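PDB 5FOC: leucyl-trna synthetase from Plasmodium falciparum, which probably attaches leucine to its cognate tRNA at the expense of ATP and, through the editing domain crystallised here, probably hydrolyses mischarged aminoacyl-tRNA. Local coordinates for residues Lys117-Ile122 and Pro180-Cys185; Tyr147-Gly152 and Asn216-Glu221. The protein carries 2 engineered substitutions. All blocks are in the same frame, centred on the assembly; numbering follows the deposited sequence.

Interaction 1: Lys117-Ile122 and Pro180-Cys185; sequences KDKKVI and PNIYVC
K120, V121 and I122 run parallel to N181, I182 and Y183 as neighbouring strands in the mixed sheet of the leucyl-tRNA synthetase editing domain. The two strand axes approach to 4.6 Å.

Four backbone hydrogen bonds join them. I182 N to K120 O is the shortest at 2.7 Å; I122 N donates to I182 O, K120 N to P180 O, and V184 N to I122 O. P180 O also accepts from a water that donates to D118 O, so the end of helix 112-118 is tied to the start of strand 181-185.

Apolar contacts fall on both faces. On the face of V121 and I182, V121 CG2 is 4.3 Å from I182 CD1, and F114 and F115 of helix 112-118 lie against I182. K119 joins from the loop, its CB 3.7 Å from I182 CD1, the two side chains crossing at about a right angle. A bend at chi2 (-49°) brings K119 CD to 3.6 Å from P180 O. K119 NZ is hydrogen-bonded to I176 O and C179 O.

On the other face, I122 lies beside Y183, with I122 CB 3.8 Å from Y183 CD1. I122 CD1 packs 3.5 Å from N181 CG. Y183 OH is hydrogen-bonded to F153 O, and N181 ND2 to D154 OD1. N181 ND2 also donates to Y183 OH at 3.0 Å, the hydroxyl lying only 6° out of the amide plane.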
loop_
_atom_site.group_PDB
_atom_site.type_symbol
_atom_site.label_atom_id
_atom_site.label_comp_id
_atom_site.label_asym_id
_atom_site.label_seq_id
_atom_site.Cartn_x
_atom_site.Cartn_y
_atom_site.Cartn_z
ATOM N N LYS A 117 -18.585 9.727 4.009
ATOM C CA LYS A 117 -18.591 10.978 4.763
ATOM C C LYS A 117 -17.704 10.942 6.007
ATOM O O LYS A 117 -16.970 11.899 6.259
ATOM C CB LYS A 117 -20.006 11.323 5.165
ATOM C CG LYS A 117 -20.932 11.670 3.996
ATOM C CD LYS A 117 -22.146 12.409 4.529
ATOM C CE LYS A 117 -23.306 12.421 3.554
ATOM N NZ LYS A 117 -24.477 12.932 4.299
ATOM N N ASP A 118 -17.746 9.848 6.765
ATOM C CA ASP A 118 -17.261 9.876 8.132
ATOM C C ASP A 118 -15.728 9.643 8.164
ATOM O O ASP A 118 -15.026 10.320 8.930
ATOM C CB ASP A 118 -17.929 8.781 9.012
ATOM C CG ASP A 118 -19.436 9.005 9.275
ATOM O OD1 ASP A 118 -19.971 10.100 8.995
ATOM O OD2 ASP A 118 -20.093 8.045 9.797
ATOM N N LYS A 119 -15.238 8.689 7.371
ATOM C CA LYS A 119 -13.823 8.223 7.481
ATOM C C LYS A 119 -13.145 8.296 6.102
ATOM O O LYS A 119 -13.841 8.217 5.043
ATOM C CB LYS A 119 -13.767 6.754 7.962
ATOM C CG LYS A 119 -14.463 6.435 9.252
ATOM C CD LYS A 119 -14.113 7.374 10.389
ATOM C CE LYS A 119 -14.829 7.033 11.672
ATOM N NZ LYS A 119 -14.374 7.944 12.766
ATOM N N LYS A 120 -11.815 8.424 6.092
ATOM C CA LYS A 120 -11.000 8.245 4.895
ATOM C C LYS A 120 -10.585 6.782 4.846
ATOM O O LYS A 120 -10.314 6.175 5.887
ATOM C CB LYS A 120 -9.776 9.151 4.895
ATOM C CG LYS A 120 -10.058 10.633 4.940
ATOM C CD LYS A 120 -8.817 11.401 4.527
ATOM C CE LYS A 120 -8.925 12.909 4.692
ATOM N NZ LYS A 120 -7.642 13.519 4.224
ATOM N N VAL A 121 -10.561 6.203 3.660
ATOM C CA VAL A 121 -10.153 4.802 3.488
ATOM C C VAL A 121 -8.754 4.790 2.924
ATOM O O VAL A 121 -8.505 5.290 1.848
ATOM C CB VAL A 121 -11.083 3.986 2.584
ATOM C CG1 VAL A 121 -10.571 2.552 2.464
ATOM C CG2 VAL A 121 -12.552 4.054 3.042
ATOM N N ILE A 122 -7.790 4.204 3.692
ATOM C CA ILE A 122 -6.410 4.375 3.359
ATOM C C ILE A 122 -5.686 3.017 3.445
ATOM O O ILE A 122 -5.724 2.389 4.542
ATOM C CB ILE A 122 -5.706 5.385 4.307
ATOM C CG1 ILE A 122 -6.292 6.791 4.178
ATOM C CG2 ILE A 122 -4.181 5.385 4.101
ATOM C CD1 ILE A 122 -5.915 7.731 5.279
ATOM N N PRO A 180 -9.982 9.002 12.508
ATOM C CA PRO A 180 -10.703 9.416 11.251
ATOM C C PRO A 180 -10.450 8.540 10.052
ATOM O O PRO A 180 -11.087 8.736 9.009
ATOM C CB PRO A 180 -10.115 10.797 10.978
ATOM C CG PRO A 180 -8.723 10.692 11.519
ATOM C CD PRO A 180 -8.884 9.941 12.808
ATOM N N ASN A 181 -9.511 7.600 10.125
ATOM C CA ASN A 181 -9.079 6.818 8.960
ATOM C C ASN A 181 -9.344 5.348 9.149
ATOM O O ASN A 181 -9.098 4.806 10.263
ATOM C CB ASN A 181 -7.559 7.025 8.711
ATOM C CG ASN A 181 -7.207 8.473 8.460
ATOM O OD1 ASN A 181 -8.078 9.262 8.066
ATOM N ND2 ASN A 181 -5.963 8.854 8.688
ATOM N N ILE A 182 -9.868 4.697 8.109
ATOM C CA ILE A 182 -9.927 3.267 8.019
ATOM C C ILE A 182 -8.646 2.851 7.338
ATOM O O ILE A 182 -8.469 3.094 6.179
ATOM C CB ILE A 182 -11.136 2.757 7.225
ATOM C CG1 ILE A 182 -12.410 3.126 7.956
ATOM C CG2 ILE A 182 -11.057 1.264 7.034
ATOM C CD1 ILE A 182 -13.634 3.129 7.078
ATOM N N TYR A 183 -7.735 2.170 8.079
ATOM C CA TYR A 183 -6.551 1.603 7.474
ATOM C C TYR A 183 -6.671 0.163 7.049
ATOM O O TYR A 183 -7.327 -0.616 7.711
ATOM C CB TYR A 183 -5.373 1.737 8.455
ATOM C CG TYR A 183 -4.911 3.152 8.725
ATOM C CD1 TYR A 183 -4.628 4.044 7.667
ATOM C CD2 TYR A 183 -4.799 3.659 10.035
ATOM C CE1 TYR A 183 -4.187 5.341 7.907
ATOM C CE2 TYR A 183 -4.370 4.967 10.278
ATOM C CZ TYR A 183 -4.054 5.811 9.218
ATOM O OH TYR A 183 -3.646 7.112 9.343
ATOM N N VAL A 184 -6.074 -0.158 5.900
ATOM C CA VAL A 184 -5.991 -1.506 5.408
ATOM C C VAL A 184 -4.508 -1.921 5.514
ATOM O O VAL A 184 -3.610 -1.223 4.998
ATOM C CB VAL A 184 -6.403 -1.653 3.929
ATOM C CG1 VAL A 184 -6.471 -3.104 3.545
ATOM C CG2 VAL A 184 -7.783 -0.998 3.696
ATOM N N CYS A 185 -4.293 -3.075 6.128
ATOM C CA CYS A 185 -2.895 -3.533 6.423
ATOM C C CYS A 185 -2.899 -5.000 6.799
ATOM O O CYS A 185 -3.915 -5.581 7.131
ATOM C CB CYS A 185 -2.327 -2.691 7.537
ATOM S SG CYS A 185 -3.263 -2.746 9.082
HETATM O O HOH W 1 -12.085 11.286 8.348
#

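Interaction 2: Tyr147-Gly152 and Asn216-Glu221; sequences YYLTLG and NKIKGE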
loop_
_atom_site.group_PDB
_atom_site.type_symbol
_atom_site.label_atom_id
_atom_site.label_comp_id
_atom_site.label_asym_id
_atom_site.label_seq_id
_atom_site.Cartn_x
_atom_site.Cartn_y
_atom_site.Cartn_z
ATOM N N TYR A 147 -6.160 -9.206 4.325
ATOM C CA TYR A 147 -5.830 -7.894 4.851
ATOM C C TYR A 147 -6.879 -7.477 5.854
ATOM O O TYR A 147 -8.064 -7.818 5.706
ATOM C CB TYR A 147 -5.623 -6.860 3.728
ATOM C CG TYR A 147 -4.369 -7.135 2.951
ATOM C CD1 TYR A 147 -4.341 -8.105 1.952
ATOM C CD2 TYR A 147 -3.162 -6.498 3.286
ATOM C CE1 TYR A 147 -3.180 -8.392 1.263
ATOM C CE2 TYR A 147 -2.019 -6.748 2.572
ATOM C CZ TYR A 147 -2.005 -7.714 1.592
ATOM O OH TYR A 147 -0.840 -8.015 0.921
ATOM N N TYR A 148 -6.470 -6.688 6.835
ATOM C CA TYR A 148 -7.318 -6.256 7.914
ATOM C C TYR A 148 -7.677 -4.782 7.765
ATOM O O TYR A 148 -6.905 -3.989 7.310
ATOM C CB TYR A 148 -6.597 -6.504 9.283
ATOM C CG TYR A 148 -6.536 -7.971 9.599
ATOM C CD1 TYR A 148 -5.671 -8.817 8.888
ATOM C CD2 TYR A 148 -7.320 -8.531 10.603
ATOM C CE1 TYR A 148 -5.594 -10.177 9.174
ATOM C CE2 TYR A 148 -7.219 -9.892 10.925
ATOM C CZ TYR A 148 -6.366 -10.705 10.196
ATOM O OH TYR A 148 -6.263 -12.054 10.475
ATOM N N LEU A 149 -8.913 -4.463 8.165
ATOM C CA LEU A 149 -9.395 -3.080 8.186
ATOM C C LEU A 149 -9.547 -2.709 9.658
ATOM O O LEU A 149 -10.230 -3.414 10.392
ATOM C CB LEU A 149 -10.790 -2.936 7.480
ATOM C CG LEU A 149 -10.691 -2.944 5.965
ATOM C CD1 LEU A 149 -10.163 -4.211 5.350
ATOM C CD2 LEU A 149 -12.113 -2.698 5.478
ATOM N N THR A 150 -8.947 -1.574 10.038
ATOM C CA THR A 150 -8.951 -1.067 11.400
ATOM C C THR A 150 -8.842 0.472 11.409
ATOM O O THR A 150 -8.217 1.085 10.508
ATOM C CB THR A 150 -7.788 -1.674 12.226
ATOM O OG1 THR A 150 -8.092 -1.463 13.592
ATOM C CG2 THR A 150 -6.496 -1.042 11.879
ATOM N N LEU A 151 -9.460 1.085 12.404
ATOM C CA LEU A 151 -9.526 2.530 12.513
ATOM C C LEU A 151 -8.265 3.083 13.167
ATOM O O LEU A 151 -7.734 2.427 14.096
ATOM C CB LEU A 151 -10.773 2.944 13.306
ATOM C CG LEU A 151 -12.176 2.843 12.621
ATOM C CD1 LEU A 151 -13.273 2.899 13.656
ATOM C CD2 LEU A 151 -12.243 3.992 11.643
ATOM N N GLY A 152 -7.740 4.193 12.694
ATOM C CA GLY A 152 -6.534 4.761 13.301
ATOM C C GLY A 152 -6.465 6.249 13.137
ATOM O O GLY A 152 -7.379 6.895 12.538
ATOM N N ASN A 216 -13.091 -5.584 9.404
ATOM C CA ASN A 216 -13.198 -6.619 8.414
ATOM C C ASN A 216 -11.825 -7.223 8.140
ATOM O O ASN A 216 -10.785 -6.632 8.468
ATOM C CB ASN A 216 -13.822 -6.045 7.092
ATOM C CG ASN A 216 -14.830 -6.963 6.486
ATOM O OD1 ASN A 216 -14.792 -8.167 6.658
ATOM N ND2 ASN A 216 -15.811 -6.350 5.745
ATOM N N LYS A 217 -11.866 -8.381 7.490
ATOM C CA LYS A 217 -10.687 -9.110 7.047
ATOM C C LYS A 217 -11.019 -9.608 5.640
ATOM O O LYS A 217 -11.981 -10.358 5.461
ATOM C CB LYS A 217 -10.386 -10.259 8.017
ATOM C CG LYS A 217 -9.254 -11.114 7.577
ATOM C CD LYS A 217 -9.022 -12.256 8.544
ATOM C CE LYS A 217 -9.892 -13.447 8.219
ATOM N NZ LYS A 217 -9.560 -14.545 9.178
ATOM N N ILE A 218 -10.256 -9.142 4.651
ATOM C CA ILE A 218 -10.599 -9.327 3.244
ATOM C C ILE A 218 -9.385 -9.829 2.440
ATOM O O ILE A 218 -8.282 -9.249 2.527
ATOM C CB ILE A 218 -11.234 -8.019 2.648
ATOM C CG1 ILE A 218 -12.449 -7.593 3.470
ATOM C CG2 ILE A 218 -11.556 -8.207 1.196
ATOM C CD1 ILE A 218 -13.049 -6.249 3.070
ATOM N N LYS A 219 -9.582 -10.883 1.645
ATOM C CA LYS A 219 -8.486 -11.390 0.791
ATOM C C LYS A 219 -8.111 -10.330 -0.229
ATOM O O LYS A 219 -8.989 -9.617 -0.767
ATOM C CB LYS A 219 -8.806 -12.717 0.102
ATOM C CG LYS A 219 -8.082 -13.926 0.702
ATOM C CD LYS A 219 -8.371 -15.214 -0.066
ATOM C CE LYS A 219 -7.681 -15.266 -1.424
ATOM N NZ LYS A 219 -8.416 -16.165 -2.357
ATOM N N GLY A 220 -6.837 -10.178 -0.489
ATOM C CA GLY A 220 -6.321 -9.119 -1.331
ATOM C C GLY A 220 -6.892 -9.105 -2.737
ATOM O O GLY A 220 -7.045 -8.032 -3.315
ATOM N N GLU A 221 -7.227 -10.285 -3.253
ATOM C CA GLU A 221 -7.779 -10.430 -4.602
ATOM C C GLU A 221 -9.001 -9.520 -4.803
ATOM O O GLU A 221 -9.252 -9.003 -5.900
ATOM C CB GLU A 221 -8.132 -11.882 -4.912
ATOM C CG GLU A 221 -9.159 -12.547 -4.031
ATOM C CD GLU A 221 -9.571 -13.932 -4.537
ATOM O OE1 GLU A 221 -9.525 -14.221 -5.744
ATOM O OE2 GLU A 221 -9.990 -14.744 -3.722
#
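N216 O accepts a hydrogen bond from L149 N at 2.9 Å, linking two antiparallel strands of the editing-domain sheet whose axes come within 4.7 Å. The side chains of N216 and L149 lie side by side, pointing the same way, with N216 CB 4.1 Å from L149 CD2. N216 OD1 turns back to take a hydrogen bond from K217 N. Helix 18-35 covers this side, with F21 and F25 against L149.

K217 comes next and meets Y148 across a non-hydrogen-bonded pair. K217 CG is anti to the backbone N (chi1 176°), which sets it over one face of the Y148 ring, offset toward the rim, 4.0 Å from the centroid and 15° off the normal: a CH-pi contact. K217 CD continues toward the phenol end, 3.4 Å from Y148 OH. The chain then bends at chi3, and the ammonium makes cation-pi contacts with F94 and Y146.

I218 forms a hydrogen-bonded pair with Y147. I218 N gives a hydrogen bond to Y147 O at 2.8 Å, and Y147 N returns one to I218 O. I218 CD1 packs 4.2 Å from L149 CD1.

Beyond K219, G220 brings its CA to 4.0 Å from Y147 CD1. The Y147 hydroxyl is hydrogen-bonded to G253 O and N142 N.

Reciprocal backbone bonds fix the register at Y147 and I218, while K217 divides its work. Its CG lies over the Y148 face toward the rim and its CD at the phenol end; its ammonium is met by F94 and Y146, with a weak hydrogen bond to T93 O, and its charge is probably stabilised by the pi electrons of those two rings.

Overall arrangement
Interactions 1 and 2 belong to one mixed sheet, their centres about 11 Å apart. Between them lies the antiparallel pairing of strand 181-185, from interaction 1, with strand 146-152, from interaction 2, and this pairing joins the two contacts. The order is thus 120-127, 181-185, 146-152, 216-219. The probable hydrogen bonds Y183 N to T150 O, 2.7 Å, and Y148 N to C185 O, 2.8 Å, make the connection directly. L151 CD2 also packs 3.5 Å from N181 O. Along the chain the four segments alternate, so each contact encloses one segment of the other. F21 of helix 18-35 touches V121, V184 and L149, giving both interactions a common covering residue.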